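Local coordinates for pyridoxamine 5'-phosphate oxidase-related, FMN-binding protein (Mycobacterium smegmatis, PDB 6ECI) that binds flavin-adenine dinucleotide and probably sequesters it, helping mycobacteria withstand hypoxic and oxidative stress, at residues V40-T45 against W114-P119. Residues are numbered along the deposited sequence; the frame is centred on the assembly and turned at random.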
loop_
_atom_site.group_PDB
_atom_site.type_symbol
_atom_site.label_atom_id
_atom_site.label_comp_id
_atom_site.label_asym_id
_atom_site.label_seq_id
_atom_site.Cartn_x
_atom_site.Cartn_y
_atom_site.Cartn_z
ATOM N N VAL B 40 -2.280 -13.039 -6.288
ATOM C CA VAL B 40 -1.619 -14.261 -5.847
ATOM C C VAL B 40 -0.230 -14.305 -6.462
ATOM O O VAL B 40 0.056 -13.648 -7.468
ATOM C CB VAL B 40 -2.389 -15.556 -6.201
ATOM C CG1 VAL B 40 -3.847 -15.440 -5.835
ATOM C CG2 VAL B 40 -2.228 -15.887 -7.673
ATOM N N VAL B 41 0.636 -15.097 -5.839
ATOM C CA VAL B 41 2.008 -15.285 -6.287
ATOM C C VAL B 41 2.076 -16.568 -7.101
ATOM O O VAL B 41 1.580 -17.614 -6.663
ATOM C CB VAL B 41 2.977 -15.336 -5.095
ATOM C CG1 VAL B 41 4.389 -15.606 -5.573
ATOM C CG2 VAL B 41 2.911 -14.041 -4.310
ATOM N N GLN B 42 2.681 -16.489 -8.285
ATOM C CA GLN B 42 2.851 -17.642 -9.167
ATOM C C GLN B 42 4.257 -17.600 -9.746
ATOM O O GLN B 42 4.549 -16.749 -10.593
ATOM C CB GLN B 42 1.815 -17.646 -10.290
ATOM C CG GLN B 42 0.438 -18.131 -9.900
ATOM C CD GLN B 42 -0.437 -18.366 -11.112
ATOM O OE1 GLN B 42 -0.196 -17.803 -12.180
ATOM N NE2 GLN B 42 -1.458 -19.204 -10.956
ATOM N N ASN B 43 5.118 -18.514 -9.298
ATOM C CA ASN B 43 6.470 -18.680 -9.833
ATOM C C ASN B 43 7.236 -17.357 -9.828
ATOM O O ASN B 43 7.713 -16.875 -10.860
ATOM C CB ASN B 43 6.431 -19.278 -11.243
ATOM C CG ASN B 43 5.607 -20.544 -11.317
ATOM O OD1 ASN B 43 4.662 -20.635 -12.099
ATOM N ND2 ASN B 43 5.959 -21.531 -10.501
ATOM N N ARG B 44 7.346 -16.775 -8.635
ATOM C CA ARG B 44 8.044 -15.504 -8.442
ATOM C C ARG B 44 7.507 -14.436 -9.392
ATOM O O ARG B 44 8.263 -13.679 -10.003
ATOM C CB ARG B 44 9.558 -15.674 -8.600
ATOM C CG ARG B 44 10.101 -16.903 -7.895
ATOM C CD ARG B 44 11.502 -16.699 -7.350
ATOM N NE ARG B 44 11.663 -17.385 -6.070
ATOM C CZ ARG B 44 12.741 -17.300 -5.296
ATOM N NH1 ARG B 44 13.776 -16.559 -5.669
ATOM N NH2 ARG B 44 12.782 -17.963 -4.147
ATOM N N THR B 45 6.185 -14.405 -9.546
ATOM C CA THR B 45 5.495 -13.318 -10.227
ATOM C C THR B 45 4.278 -12.942 -9.396
ATOM O O THR B 45 3.772 -13.742 -8.605
ATOM C CB THR B 45 5.055 -13.683 -11.656
ATOM O OG1 THR B 45 3.953 -14.600 -11.607
ATOM C CG2 THR B 45 6.195 -14.308 -12.440
ATOM N N TRP B 114 -5.660 -10.496 -17.396
ATOM C CA TRP B 114 -4.635 -10.958 -16.475
ATOM C C TRP B 114 -3.360 -10.147 -16.656
ATOM O O TRP B 114 -2.902 -9.936 -17.782
ATOM C CB TRP B 114 -4.342 -12.440 -16.696
ATOM C CG TRP B 114 -5.516 -13.344 -16.497
ATOM C CD1 TRP B 114 -6.348 -13.833 -17.463
ATOM C CD2 TRP B 114 -5.986 -13.873 -15.255
ATOM N NE1 TRP B 114 -7.309 -14.635 -16.896
ATOM C CE2 TRP B 114 -7.110 -14.675 -15.540
ATOM C CE3 TRP B 114 -5.568 -13.746 -13.927
ATOM C CZ2 TRP B 114 -7.821 -15.344 -14.547
ATOM C CZ3 TRP B 114 -6.276 -14.411 -12.942
ATOM C CH2 TRP B 114 -7.389 -15.201 -13.257
ATOM N N VAL B 115 -2.789 -9.695 -15.544
ATOM C CA VAL B 115 -1.536 -8.953 -15.538
ATOM C C VAL B 115 -0.606 -9.599 -14.522
ATOM O O VAL B 115 -1.054 -10.074 -13.471
ATOM C CB VAL B 115 -1.760 -7.462 -15.206
ATOM C CG1 VAL B 115 -0.466 -6.673 -15.352
ATOM C CG2 VAL B 115 -2.851 -6.872 -16.084
ATOM N N ARG B 116 0.686 -9.629 -14.838
ATOM C CA ARG B 116 1.711 -10.110 -13.922
ATOM C C ARG B 116 2.762 -9.031 -13.728
ATOM O O ARG B 116 3.171 -8.372 -14.688
ATOM C CB ARG B 116 2.395 -11.380 -14.435
ATOM C CG ARG B 116 1.552 -12.638 -14.403
ATOM C CD ARG B 116 2.400 -13.844 -14.784
ATOM N NE ARG B 116 1.594 -14.986 -15.203
ATOM C CZ ARG B 116 1.107 -15.907 -14.377
ATOM N NH1 ARG B 116 1.339 -15.829 -13.071
ATOM N NH2 ARG B 116 0.386 -16.910 -14.858
ATOM N N VAL B 117 3.199 -8.854 -12.487
ATOM C CA VAL B 117 4.345 -8.005 -12.190
ATOM C C VAL B 117 5.581 -8.893 -12.265
ATOM O O VAL B 117 5.827 -9.706 -11.371
ATOM C CB VAL B 117 4.219 -7.332 -10.820
ATOM C CG1 VAL B 117 5.451 -6.486 -10.535
ATOM C CG2 VAL B 117 2.969 -6.478 -10.766
ATOM N N LEU B 118 6.342 -8.763 -13.350
ATOM C CA LEU B 118 7.564 -9.539 -13.504
ATOM C C LEU B 118 8.673 -8.856 -12.713
ATOM O O LEU B 118 9.074 -7.734 -13.046
ATOM C CB LEU B 118 7.943 -9.676 -14.978
ATOM C CG LEU B 118 6.854 -10.256 -15.885
ATOM C CD1 LEU B 118 7.417 -10.569 -17.260
ATOM C CD2 LEU B 118 6.221 -11.496 -15.263
ATOM N N PRO B 119 9.194 -9.497 -11.672
ATOM C CA PRO B 119 10.072 -8.785 -10.741
ATOM C C PRO B 119 11.447 -8.518 -11.330
ATOM O O PRO B 119 12.049 -9.376 -11.979
ATOM C CB PRO B 119 10.159 -9.737 -9.543
ATOM C CG PRO B 119 9.977 -11.080 -10.143
ATOM C CD PRO B 119 9.018 -10.909 -11.296
#
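Arg116 reaches from strand 114-119 to Gln42 and Thr45, the two ends of the beta-hairpin turn that joins strands 31-41 and 46-49 in the antiparallel sheet of this flavin-binding, pyridoxamine 5'-phosphate oxidase-like fold. The turn is a two-residue one, Asn43 and Arg44 both in the left-handed helical region, roughly as in a type I' turn; Gln42 N donates to Thr45 O at 3.0 Å, with a weak bond returning from Thr45 N to Gln42 O. Because strand 46-49 pairs with 114-119, the turn sits beside the end of the latter strand, and Arg116 reaches across to it with a chain extended from CG to NE. Its guanidinium meets Gln42 end-on: NH1 (2.7 Å) and NH2 (2.9 Å) both donate to OE1, NH1 approaching on a lone pair and NH2 nearly in line with the C=O bond. The two side chains cross at about a right angle, yet amide and guanidinium planes lie only 21° apart. With CG beside the backbone N (chi1 -79°) and the chain extended beyond it, Gln42 carries its amide out to the arginine, while its CB lies against NH1. NH1 also donates to Thr45 OG1 at 3.2 Å, here with the oxygen tilted 24° out of the guanidinium plane. Helix 92-99 supplies further partners: Asp94 makes a salt bridge to Arg116 NE, and the backbone O of Glu97 accepts from Gln42 NE2. This second shell probably fixes the rotation of the amide, turning OE1 to the arginine. Toward the strand's end packing takes over from hydrogen bonding. Thr45 and Leu118 point the same way, side by side, with CG2 of Thr45 4.0 Å from CD2 of Leu118, while the Pro119 ring lies against the turn, its CG and CD next to the carbonyl O of Arg44.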